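Local structure of peroxisomal catalase A (Saccharomyces cerevisiae, 1A4E) at residues D74-A79 and Y203-K208; E121-W126 and N359-S364; F135-S140 and Y418-S423; Y325-A330 and R402-H407. The protein breaks down hydrogen peroxide to water and oxygen, using a heme in each subunit of a homotetramer. All blocks are in the same frame, centred on the assembly; numbering follows the deposited sequence.

Contact 1. Residues D74-A79 and Y203-K208; sequences DICGSA and YKWSNK
Asn-207 reaches the backbone of Asp-74 with CB, CG and ND2. Its CB lies 3.5 Å from Asp-74 O, and its CG also borders that oxygen. Its ND2 then donates to Asp-74 O over 2.9 Å. The donor stands above the plane of that carbonyl. CG sits between its own backbone N and carbonyl carbon (chi1 63°), beside Asp-74 O. The other branch, OD1, turns back to the loop that follows and accepts from Asp-211 N. The carboxylate of Asp-74 points elsewhere and forms a salt bridge with Arg-294.

One backbone bond joins the two segments, from Gly-77 N to Ser-206 O at 2.8 Å. Cys-76 CA adds a CA-H...O contact to the same oxygen at 3.3 Å. Strand 203-206 belongs to the antiparallel sheet of the catalase core, between strands 212-221 and 326-328. The loop 74-79, from the connection between strands 59-68 and 87-95, meets the end of this strand.

Trp-205 supplies the apolar part. Its CE3 lies 3.8 Å from Cys-76 CB, and Ile-75 CG2 is a looser neighbour. Cys-76 SG makes an oblique sulfur-aromatic contact, 4.7 Å from the centroid of the five-membered ring of Trp-205. SG also accepts a long hydrogen bond from Ser-78 N.

Contact 2. Residues E121-W126 and N359-S364; sequences EGNLDW and NCPYAS
Asn-359 O receives a hydrogen bond of 2.8 Å from a water, and the same water accepts from Asn-123 ND2 at 3.0 Å. A second water serves the other branch of the amide. It donates to Asn-123 OD1 over 2.9 Å and accepts from Ala-363 N at 3.2 Å. Each polar atom of the Asn-123 amide therefore has its own water, and both waters lead to the backbone of 359-364. Two waters thus link the amide of this strand residue to the loop.

Between the two waters the amide rests against Pro-361. Asn-123 OD1 lies 3.5 Å from Pro-361 CA, and CG is close to the same atom. The two side chains cross at about a right angle. The CG of Asn-123 is anti to its own carbonyl carbon (chi1 -70°), which sets it beside Pro-361 CA.

Ser-364 packs against the start of the strand. Its CB is 3.2 Å from Gly-122 N. Its OG has its main partner in a neighbouring subunit, where it is hydrogen-bonded to Gly-13 O. Asn-14 of that same subunit donates through ND2 to the carbonyls of Glu-121 and Asn-123, so the contact is also part of the subunit interface.

The loop contains two turns. Pro-361 is the centre of an inverse gamma turn, which overlaps a type I beta turn from Pro-361 to Ser-364, closed by Ser-364 N to Pro-361 O at 3.2 Å. Here a loop after helix 332-348 lies on the start of strand 122-129, in the antiparallel sheet of the catalase fold, at a subunit interface.

Contact 3. Residues F135-S140 and Y418-S423; sequences FIRDPS and YHWATS
The guanidinium of Arg-137 lies flat on the indole of Trp-420. The two planes are 13° apart. Arg-137 CZ sits 3.8 Å from the centroid of the five-membered ring of Trp-420, a cation-pi contact over the face. Arg-137 CD makes a CH-pi contact with the six-membered ring, 3.9 Å from its centroid. The chain is extended from CG to NE, with CD anti to CA (chi2 179°), which brings CD over the six-membered ring.

Hydrogen bonds hold the guanidinium at its edge. Arg-137 NE donates almost straight to Trp-420 O over 3.0 Å. Arg-137 NH2 donates to Ala-421 O at 2.8 Å and to Ser-423 OG at 3.1 Å. A water joins Arg-137 NH1 to the same Ser-423 OG. From the next residue, Asp-138 OD1 accepts from Trp-420 N at 2.9 Å through its syn lone pair. Trp-420 is also the centre of an inverse gamma turn. This turn belongs to the loop between strand 411-418 and helix 430-440, and it meets the loop before helix 141-149, whose Pro-139 lines the heme pocket.

Charged groups complete the setting. Arg-137 forms salt bridges with Asp-281 and Asp-428. Asp-138 OD2 lies 3.4 Å from His-419 CD2, at the edge of the imidazole. The carboxylate stands steeply to that ring, with planes 74° apart. His-419 ND1 is hydrogen-bonded to Glu-18 of a neighbouring subunit.

Contact 4. Residues Y325-A330 and R402-H407; sequences YQEASA and RPIQQH
Arg-402 lays its aliphatic part over one face of the Tyr-325 ring. Its CD is 3.9 Å from the ring centroid and 16° off the normal, a CH-pi contact displaced toward the rim. The nearest ring atom is Tyr-325 CZ, 3.8 Å from Arg-402 CD. Arg-402 CG adds a contact to Tyr-325 CE1. The chain then bends at chi3 (50°), which places NE out of line with the extended part. The guanidinium plane stands 66° from the ring, so it does not stack on the tyrosine. A water lying in the guanidinium plane links it back to the other segment. It accepts from Tyr-325 N at 3.1 Å and, weakly, from Arg-402 NH1.

Glu-327 and Gln-405 form the direct polar link. Gln-405 NE2 donates to Glu-327 OE1 over 3.0 Å, and the bond is nearly straight. It uses the anti lone pair of OE1, and the oxygen lies in the amide plane. Ile-404 CG2 packs beside the same carboxylate, 3.8 Å from Glu-327 OE1. The second oxygen, OE2, is hydrogen-bonded to Tyr-36 OH of a neighbouring subunit. The two carboxylate oxygens thus tie together a loop of this chain and another chain. Gln-405 OE1 accepts from Lys-204 NZ, on the next strand of the sheet.

A further subunit also packs here, with its Pro-417 on Ile-404. The short strand 326-328 of the antiparallel catalase sheet is covered by the long connection between helix 332-348 and strand 411-418, at an interface of the tetramer.

Contacts 1 and 2 are buried, while contacts 3 and 4 are partly buried. Contacts 1 and 4 share neighbouring strands of one sheet, joined by backbone bonds such as Ser-206 N to Tyr-325 O. Contact 2 reaches another strand of that sheet and touches contact 1 where Glu-121 meets Ala-79. Contact 3 stands apart, with loops on both sides and no touch to the others. The chemistry follows these places. Contact 1 combines one backbone bond and one side-chain amide bond with sulfur and indole packing, and meets no other subunit. Contact 2 relies on waters, contact 3 on a stacked arginine, and contact 4 on a carboxylate-amide bond. All three also meet neighbouring subunits.

Contact 1. Residues D74-A79 and Y203-K208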
# COMPACT_ATOMS: atom_id res chain seq x y z
N ASP B 74 -31.61 10.21 -31.97
CA ASP B 74 -31.86 11.65 -32.04
C ASP B 74 -31.52 12.33 -30.71
O ASP B 74 -31.32 13.54 -30.66
CB ASP B 74 -33.34 11.92 -32.38
CG ASP B 74 -34.36 11.24 -31.46
OD1 ASP B 74 -34.40 10.01 -31.42
OD2 ASP B 74 -35.10 11.95 -30.79
N ILE B 75 -31.47 11.56 -29.63
CA ILE B 75 -31.08 12.09 -28.33
C ILE B 75 -29.59 11.81 -28.04
O ILE B 75 -28.86 12.70 -27.62
CB ILE B 75 -31.98 11.45 -27.22
CG1 ILE B 75 -33.46 11.68 -27.50
CG2 ILE B 75 -31.59 12.05 -25.87
CD1 ILE B 75 -33.95 13.15 -27.54
N CYS B 76 -29.11 10.59 -28.29
CA CYS B 76 -27.75 10.21 -27.95
C CYS B 76 -27.07 9.46 -29.07
O CYS B 76 -27.58 8.45 -29.55
CB CYS B 76 -27.77 9.34 -26.71
SG CYS B 76 -26.11 9.00 -26.10
N GLY B 77 -25.88 9.94 -29.45
CA GLY B 77 -25.10 9.36 -30.53
C GLY B 77 -24.15 8.24 -30.11
O GLY B 77 -23.37 7.80 -30.95
N SER B 78 -24.16 7.77 -28.84
CA SER B 78 -23.29 6.69 -28.38
C SER B 78 -23.52 5.40 -29.16
O SER B 78 -24.67 5.03 -29.43
CB SER B 78 -23.51 6.38 -26.91
OG SER B 78 -23.30 7.56 -26.14
N ALA B 79 -22.43 4.73 -29.51
CA ALA B 79 -22.48 3.49 -30.29
C ALA B 79 -23.31 2.37 -29.68
O ALA B 79 -23.92 1.61 -30.43
CB ALA B 79 -21.08 2.96 -30.52
N TYR B 203 -27.99 14.32 -16.54
CA TYR B 203 -26.82 14.15 -17.38
C TYR B 203 -27.07 14.90 -18.68
O TYR B 203 -28.17 15.39 -18.91
CB TYR B 203 -26.59 12.67 -17.65
CG TYR B 203 -26.00 11.93 -16.45
CD1 TYR B 203 -26.79 11.54 -15.36
CD2 TYR B 203 -24.64 11.61 -16.48
CE1 TYR B 203 -26.22 10.85 -14.29
CE2 TYR B 203 -24.06 10.91 -15.41
CZ TYR B 203 -24.86 10.54 -14.33
OH TYR B 203 -24.27 9.85 -13.28
N LYS B 204 -26.05 15.07 -19.52
CA LYS B 204 -26.24 15.72 -20.81
C LYS B 204 -25.89 14.74 -21.90
O LYS B 204 -24.75 14.30 -22.00
CB LYS B 204 -25.34 16.96 -20.93
CG LYS B 204 -25.82 18.10 -20.03
CD LYS B 204 -25.02 19.37 -20.25
CE LYS B 204 -23.61 19.26 -19.71
NZ LYS B 204 -22.82 20.44 -20.03
N TRP B 205 -26.88 14.32 -22.69
CA TRP B 205 -26.63 13.43 -23.82
C TRP B 205 -26.74 14.22 -25.11
O TRP B 205 -27.59 15.10 -25.24
CB TRP B 205 -27.63 12.27 -23.82
CG TRP B 205 -27.50 11.24 -22.68
CD1 TRP B 205 -26.62 11.40 -21.64
CD2 TRP B 205 -28.24 10.09 -22.56
NE1 TRP B 205 -26.79 10.37 -20.85
CE2 TRP B 205 -27.74 9.56 -21.35
CE3 TRP B 205 -29.24 9.42 -23.26
CZ2 TRP B 205 -28.23 8.36 -20.84
CZ3 TRP B 205 -29.73 8.22 -22.74
CH2 TRP B 205 -29.23 7.69 -21.55
N SER B 206 -25.87 13.93 -26.08
CA SER B 206 -25.85 14.64 -27.36
C SER B 206 -25.97 13.70 -28.53
O SER B 206 -25.48 12.57 -28.46
CB SER B 206 -24.55 15.40 -27.53
OG SER B 206 -24.37 16.33 -26.49
N ASN B 207 -26.64 14.11 -29.61
CA ASN B 207 -26.65 13.31 -30.82
C ASN B 207 -25.47 13.70 -31.71
O ASN B 207 -24.70 14.61 -31.36
CB ASN B 207 -27.97 13.50 -31.58
CG ASN B 207 -28.30 14.89 -32.12
OD1 ASN B 207 -27.45 15.73 -32.41
ND2 ASN B 207 -29.59 15.15 -32.30
N LYS B 208 -25.33 13.07 -32.87
CA LYS B 208 -24.21 13.36 -33.75
C LYS B 208 -24.25 14.71 -34.43
O LYS B 208 -23.20 15.20 -34.86
CB LYS B 208 -24.14 12.23 -34.78
CG LYS B 208 -23.44 11.07 -34.09
CD LYS B 208 -23.59 9.76 -34.83
CE LYS B 208 -22.63 8.75 -34.21
NZ LYS B 208 -22.94 7.40 -34.66

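Contact 2. Residues E121-W126 and N359-S364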
# COMPACT_ATOMS: atom_id res chain seq x y z
N GLU B 121 -16.80 1.88 -27.49
CA GLU B 121 -16.17 3.17 -27.23
C GLU B 121 -15.70 3.23 -25.78
O GLU B 121 -15.63 4.29 -25.15
CB GLU B 121 -17.17 4.27 -27.49
CG GLU B 121 -17.67 4.34 -28.93
CD GLU B 121 -18.81 5.33 -29.15
OE1 GLU B 121 -19.73 5.41 -28.33
OE2 GLU B 121 -18.76 6.03 -30.15
N GLY B 122 -15.36 2.07 -25.23
CA GLY B 122 -14.90 1.97 -23.86
C GLY B 122 -16.02 1.61 -22.90
O GLY B 122 -17.17 1.41 -23.28
N ASN B 123 -15.66 1.50 -21.63
CA ASN B 123 -16.65 1.19 -20.63
C ASN B 123 -17.49 2.41 -20.25
O ASN B 123 -17.07 3.56 -20.34
CB ASN B 123 -15.92 0.61 -19.41
CG ASN B 123 -15.37 -0.78 -19.67
OD1 ASN B 123 -15.64 -1.40 -20.70
ND2 ASN B 123 -14.57 -1.31 -18.76
N LEU B 124 -18.73 2.11 -19.86
CA LEU B 124 -19.67 3.12 -19.43
C LEU B 124 -20.20 2.66 -18.08
O LEU B 124 -20.68 1.54 -17.96
CB LEU B 124 -20.82 3.22 -20.43
CG LEU B 124 -21.81 4.39 -20.57
CD1 LEU B 124 -23.17 3.76 -20.66
CD2 LEU B 124 -21.77 5.40 -19.43
N ASP B 125 -20.11 3.49 -17.04
CA ASP B 125 -20.69 3.12 -15.77
C ASP B 125 -21.88 4.01 -15.42
O ASP B 125 -21.78 5.23 -15.40
CB ASP B 125 -19.65 3.22 -14.65
CG ASP B 125 -18.50 2.22 -14.75
OD1 ASP B 125 -18.66 1.14 -15.32
OD2 ASP B 125 -17.42 2.52 -14.26
N TRP B 126 -23.03 3.36 -15.22
CA TRP B 126 -24.22 4.02 -14.72
C TRP B 126 -24.29 3.66 -13.24
O TRP B 126 -24.83 2.64 -12.80
CB TRP B 126 -25.47 3.53 -15.48
CG TRP B 126 -25.74 4.16 -16.85
CD1 TRP B 126 -24.91 5.10 -17.43
CD2 TRP B 126 -26.79 3.84 -17.67
NE1 TRP B 126 -25.42 5.36 -18.60
CE2 TRP B 126 -26.54 4.65 -18.79
CE3 TRP B 126 -27.91 3.00 -17.63
CZ2 TRP B 126 -27.41 4.62 -19.89
CZ3 TRP B 126 -28.77 2.98 -18.73
CH2 TRP B 126 -28.52 3.78 -19.86
N ASN B 359 -12.67 -4.86 -14.84
CA ASN B 359 -12.56 -3.43 -15.10
C ASN B 359 -11.93 -3.09 -16.44
O ASN B 359 -11.92 -1.94 -16.87
CB ASN B 359 -11.75 -2.77 -14.00
CG ASN B 359 -12.44 -2.97 -12.68
OD1 ASN B 359 -13.67 -3.10 -12.62
ND2 ASN B 359 -11.67 -3.04 -11.60
N CYS B 360 -11.39 -4.11 -17.11
CA CYS B 360 -10.73 -3.95 -18.39
C CYS B 360 -11.76 -3.63 -19.48
O CYS B 360 -12.82 -4.27 -19.56
CB CYS B 360 -9.96 -5.25 -18.66
SG CYS B 360 -9.01 -5.26 -20.20
N PRO B 361 -11.54 -2.60 -20.31
CA PRO B 361 -12.38 -2.28 -21.47
C PRO B 361 -12.19 -3.28 -22.59
O PRO B 361 -11.52 -2.95 -23.57
CB PRO B 361 -11.95 -0.87 -21.81
CG PRO B 361 -10.48 -0.86 -21.45
CD PRO B 361 -10.52 -1.57 -20.11
N TYR B 362 -12.77 -4.49 -22.53
CA TYR B 362 -12.41 -5.49 -23.52
C TYR B 362 -12.86 -5.20 -24.95
O TYR B 362 -12.20 -5.62 -25.90
CB TYR B 362 -12.92 -6.88 -23.05
CG TYR B 362 -14.37 -7.26 -23.27
CD1 TYR B 362 -14.81 -7.65 -24.55
CD2 TYR B 362 -15.27 -7.26 -22.20
CE1 TYR B 362 -16.13 -8.02 -24.77
CE2 TYR B 362 -16.60 -7.64 -22.41
CZ TYR B 362 -17.02 -8.01 -23.70
OH TYR B 362 -18.33 -8.36 -23.93
N ALA B 363 -13.96 -4.46 -25.12
CA ALA B 363 -14.44 -4.13 -26.45
C ALA B 363 -13.80 -2.88 -27.05
O ALA B 363 -14.07 -2.52 -28.19
CB ALA B 363 -15.95 -3.96 -26.39
N SER B 364 -12.93 -2.21 -26.29
CA SER B 364 -12.21 -1.02 -26.75
C SER B 364 -10.99 -0.90 -25.86
O SER B 364 -10.97 -0.17 -24.87
CB SER B 364 -13.09 0.22 -26.59
OG SER B 364 -12.42 1.44 -26.90
O HOH W 1 -15.14 -1.98 -23.51
O HOH W 2 -13.82 -0.04 -16.13

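Contact 3. Residues F135-S140 and Y418-S423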
# COMPACT_ATOMS: atom_id res chain seq x y z
N PHE B 135 -29.77 12.61 -0.45
CA PHE B 135 -29.77 13.43 0.75
C PHE B 135 -29.12 14.80 0.64
O PHE B 135 -29.44 15.68 1.43
CB PHE B 135 -29.06 12.67 1.86
CG PHE B 135 -29.62 11.29 2.16
CD1 PHE B 135 -29.16 10.18 1.44
CD2 PHE B 135 -30.56 11.12 3.19
CE1 PHE B 135 -29.64 8.90 1.75
CE2 PHE B 135 -31.03 9.84 3.49
CZ PHE B 135 -30.57 8.73 2.77
N ILE B 136 -28.20 15.01 -0.31
CA ILE B 136 -27.46 16.26 -0.36
C ILE B 136 -27.41 16.86 -1.76
O ILE B 136 -27.61 16.19 -2.77
CB ILE B 136 -25.99 16.07 0.15
CG1 ILE B 136 -25.30 14.96 -0.64
CG2 ILE B 136 -25.99 15.74 1.65
CD1 ILE B 136 -23.79 14.86 -0.39
N ARG B 137 -27.14 18.17 -1.82
CA ARG B 137 -26.91 18.88 -3.07
C ARG B 137 -25.61 19.69 -2.98
O ARG B 137 -25.26 20.44 -3.89
CB ARG B 137 -28.12 19.78 -3.39
CG ARG B 137 -28.46 20.91 -2.42
CD ARG B 137 -29.67 21.63 -3.00
NE ARG B 137 -29.99 22.82 -2.22
CZ ARG B 137 -31.13 23.50 -2.36
NH1 ARG B 137 -32.08 23.14 -3.22
NH2 ARG B 137 -31.34 24.55 -1.58
N ASP B 138 -24.88 19.53 -1.87
CA ASP B 138 -23.55 20.08 -1.68
C ASP B 138 -22.56 18.94 -1.52
O ASP B 138 -22.71 18.12 -0.61
CB ASP B 138 -23.44 20.93 -0.43
CG ASP B 138 -24.04 22.31 -0.61
OD1 ASP B 138 -23.46 23.12 -1.33
OD2 ASP B 138 -25.07 22.58 -0.02
N PRO B 139 -21.54 18.82 -2.38
CA PRO B 139 -20.57 17.72 -2.36
C PRO B 139 -19.74 17.61 -1.09
O PRO B 139 -19.39 16.51 -0.64
CB PRO B 139 -19.76 17.96 -3.61
CG PRO B 139 -19.81 19.46 -3.81
CD PRO B 139 -21.26 19.76 -3.47
N SER B 140 -19.47 18.76 -0.46
CA SER B 140 -18.69 18.85 0.77
C SER B 140 -19.37 18.24 1.98
O SER B 140 -18.75 17.85 2.97
CB SER B 140 -18.40 20.30 1.05
OG SER B 140 -19.62 21.01 1.04
N TYR B 418 -19.51 28.57 -2.70
CA TYR B 418 -20.94 28.51 -2.48
C TYR B 418 -21.41 27.27 -1.74
O TYR B 418 -20.96 26.15 -1.99
CB TYR B 418 -21.62 28.60 -3.85
CG TYR B 418 -23.14 28.76 -3.85
CD1 TYR B 418 -23.73 29.98 -3.51
CD2 TYR B 418 -23.94 27.67 -4.20
CE1 TYR B 418 -25.12 30.12 -3.53
CE2 TYR B 418 -25.33 27.80 -4.23
CZ TYR B 418 -25.90 29.02 -3.89
OH TYR B 418 -27.27 29.14 -3.93
N HIS B 419 -22.33 27.53 -0.81
CA HIS B 419 -22.98 26.52 -0.00
C HIS B 419 -24.46 26.62 -0.32
O HIS B 419 -25.14 27.56 0.09
CB HIS B 419 -22.70 26.80 1.47
CG HIS B 419 -23.44 25.96 2.52
ND1 HIS B 419 -23.41 26.19 3.82
CD2 HIS B 419 -24.29 24.90 2.32
CE1 HIS B 419 -24.19 25.32 4.42
NE2 HIS B 419 -24.71 24.55 3.50
N TRP B 420 -24.95 25.64 -1.07
CA TRP B 420 -26.33 25.56 -1.49
C TRP B 420 -27.23 25.05 -0.36
O TRP B 420 -27.87 24.00 -0.46
CB TRP B 420 -26.39 24.64 -2.72
CG TRP B 420 -27.55 24.84 -3.70
CD1 TRP B 420 -28.48 25.83 -3.55
CD2 TRP B 420 -27.76 24.09 -4.82
NE1 TRP B 420 -29.29 25.72 -4.57
CE2 TRP B 420 -28.90 24.71 -5.36
CE3 TRP B 420 -27.18 23.01 -5.47
CZ2 TRP B 420 -29.48 24.24 -6.54
CZ3 TRP B 420 -27.75 22.55 -6.66
CH2 TRP B 420 -28.89 23.16 -7.19
N ALA B 421 -27.29 25.81 0.74
CA ALA B 421 -28.10 25.49 1.91
C ALA B 421 -29.59 25.40 1.59
O ALA B 421 -29.99 25.87 0.52
CB ALA B 421 -27.87 26.57 2.93
N THR B 422 -30.42 24.80 2.44
CA THR B 422 -31.87 24.75 2.23
C THR B 422 -32.41 26.14 1.92
O THR B 422 -32.17 27.11 2.65
CB THR B 422 -32.62 24.22 3.48
OG1 THR B 422 -31.94 23.05 3.88
CG2 THR B 422 -34.10 23.89 3.23
N SER B 423 -33.04 26.24 0.75
CA SER B 423 -33.66 27.47 0.27
C SER B 423 -34.78 27.94 1.18
O SER B 423 -35.50 27.10 1.73
CB SER B 423 -34.22 27.26 -1.13
OG SER B 423 -33.21 26.91 -2.07
O HOH W 3 -34.18 25.26 -4.31

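Contact 4. Residues Y325-A330 and R402-H407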
# COMPACT_ATOMS: atom_id res chain seq x y z
N TYR B 325 -20.63 11.21 -26.27
CA TYR B 325 -22.00 11.72 -26.34
C TYR B 325 -22.78 11.63 -25.03
O TYR B 325 -23.96 12.01 -24.99
CB TYR B 325 -22.82 11.01 -27.45
CG TYR B 325 -22.18 11.17 -28.83
CD1 TYR B 325 -22.28 12.38 -29.53
CD2 TYR B 325 -21.46 10.11 -29.38
CE1 TYR B 325 -21.64 12.52 -30.77
CE2 TYR B 325 -20.83 10.25 -30.61
CZ TYR B 325 -20.93 11.45 -31.30
OH TYR B 325 -20.28 11.58 -32.50
N GLN B 326 -22.16 11.13 -23.95
CA GLN B 326 -22.76 11.11 -22.63
C GLN B 326 -21.80 11.81 -21.68
O GLN B 326 -20.66 11.40 -21.48
CB GLN B 326 -22.99 9.70 -22.14
CG GLN B 326 -24.07 8.99 -22.92
CD GLN B 326 -24.32 7.58 -22.45
OE1 GLN B 326 -24.56 7.32 -21.28
NE2 GLN B 326 -24.30 6.61 -23.36
N GLU B 327 -22.29 12.92 -21.14
CA GLU B 327 -21.51 13.75 -20.24
C GLU B 327 -22.28 14.11 -18.98
O GLU B 327 -23.49 13.91 -18.89
CB GLU B 327 -21.09 15.03 -20.97
CG GLU B 327 -19.85 14.88 -21.85
CD GLU B 327 -18.55 14.62 -21.07
OE1 GLU B 327 -18.15 15.47 -20.29
OE2 GLU B 327 -17.93 13.58 -21.25
N ALA B 328 -21.56 14.60 -17.96
CA ALA B 328 -22.17 15.00 -16.71
C ALA B 328 -22.65 16.44 -16.76
O ALA B 328 -22.14 17.25 -17.54
CB ALA B 328 -21.17 14.87 -15.59
N SER B 329 -23.66 16.78 -15.95
CA SER B 329 -24.13 18.16 -15.86
C SER B 329 -23.40 18.89 -14.73
O SER B 329 -22.62 18.28 -14.00
CB SER B 329 -25.63 18.22 -15.60
OG SER B 329 -25.96 17.80 -14.28
N ALA B 330 -23.71 20.18 -14.55
CA ALA B 330 -23.10 21.00 -13.51
C ALA B 330 -23.73 20.79 -12.14
O ALA B 330 -23.60 21.64 -11.26
CB ALA B 330 -23.21 22.47 -13.88
N ARG B 402 -16.11 15.87 -32.59
CA ARG B 402 -17.16 15.72 -31.59
C ARG B 402 -16.83 16.61 -30.40
O ARG B 402 -15.73 16.52 -29.85
CB ARG B 402 -17.26 14.27 -31.13
CG ARG B 402 -18.22 14.07 -29.96
CD ARG B 402 -18.01 12.72 -29.31
NE ARG B 402 -16.61 12.46 -28.99
CZ ARG B 402 -16.10 12.63 -27.77
NH1 ARG B 402 -16.85 13.05 -26.76
NH2 ARG B 402 -14.82 12.36 -27.55
N PRO B 403 -17.74 17.52 -30.02
CA PRO B 403 -17.59 18.35 -28.84
C PRO B 403 -17.76 17.57 -27.54
O PRO B 403 -18.47 16.57 -27.47
CB PRO B 403 -18.63 19.44 -29.06
CG PRO B 403 -19.73 18.73 -29.80
CD PRO B 403 -18.95 17.87 -30.77
N ILE B 404 -17.02 17.99 -26.52
CA ILE B 404 -17.20 17.39 -25.21
C ILE B 404 -18.31 18.20 -24.54
O ILE B 404 -19.42 17.68 -24.38
CB ILE B 404 -15.86 17.44 -24.46
CG1 ILE B 404 -14.83 16.61 -25.24
CG2 ILE B 404 -16.01 16.90 -23.05
CD1 ILE B 404 -13.40 16.64 -24.71
N GLN B 405 -18.10 19.47 -24.19
CA GLN B 405 -19.16 20.27 -23.61
C GLN B 405 -19.25 21.71 -24.12
O GLN B 405 -20.12 22.44 -23.65
CB GLN B 405 -19.01 20.28 -22.07
CG GLN B 405 -19.39 18.95 -21.38
CD GLN B 405 -19.53 19.04 -19.87
OE1 GLN B 405 -19.92 20.07 -19.33
NE2 GLN B 405 -19.23 17.98 -19.12
N GLN B 406 -18.42 22.13 -25.11
CA GLN B 406 -18.39 23.50 -25.66
C GLN B 406 -19.70 24.01 -26.25
O GLN B 406 -20.04 25.19 -26.18
CB GLN B 406 -17.42 23.70 -26.82
CG GLN B 406 -16.05 23.09 -26.85
CD GLN B 406 -16.02 21.66 -27.38
OE1 GLN B 406 -16.37 20.71 -26.69
NE2 GLN B 406 -15.56 21.48 -28.61
N HIS B 407 -20.38 23.07 -26.92
CA HIS B 407 -21.65 23.30 -27.59
C HIS B 407 -22.84 23.49 -26.67
O HIS B 407 -23.95 23.77 -27.11
CB HIS B 407 -21.90 22.12 -28.52
CG HIS B 407 -22.07 20.75 -27.85
ND1 HIS B 407 -23.04 19.88 -28.11
CD2 HIS B 407 -21.26 20.20 -26.88
CE1 HIS B 407 -22.85 18.83 -27.35
NE2 HIS B 407 -21.78 19.03 -26.62
O HOH W 4 -19.02 13.60 -25.23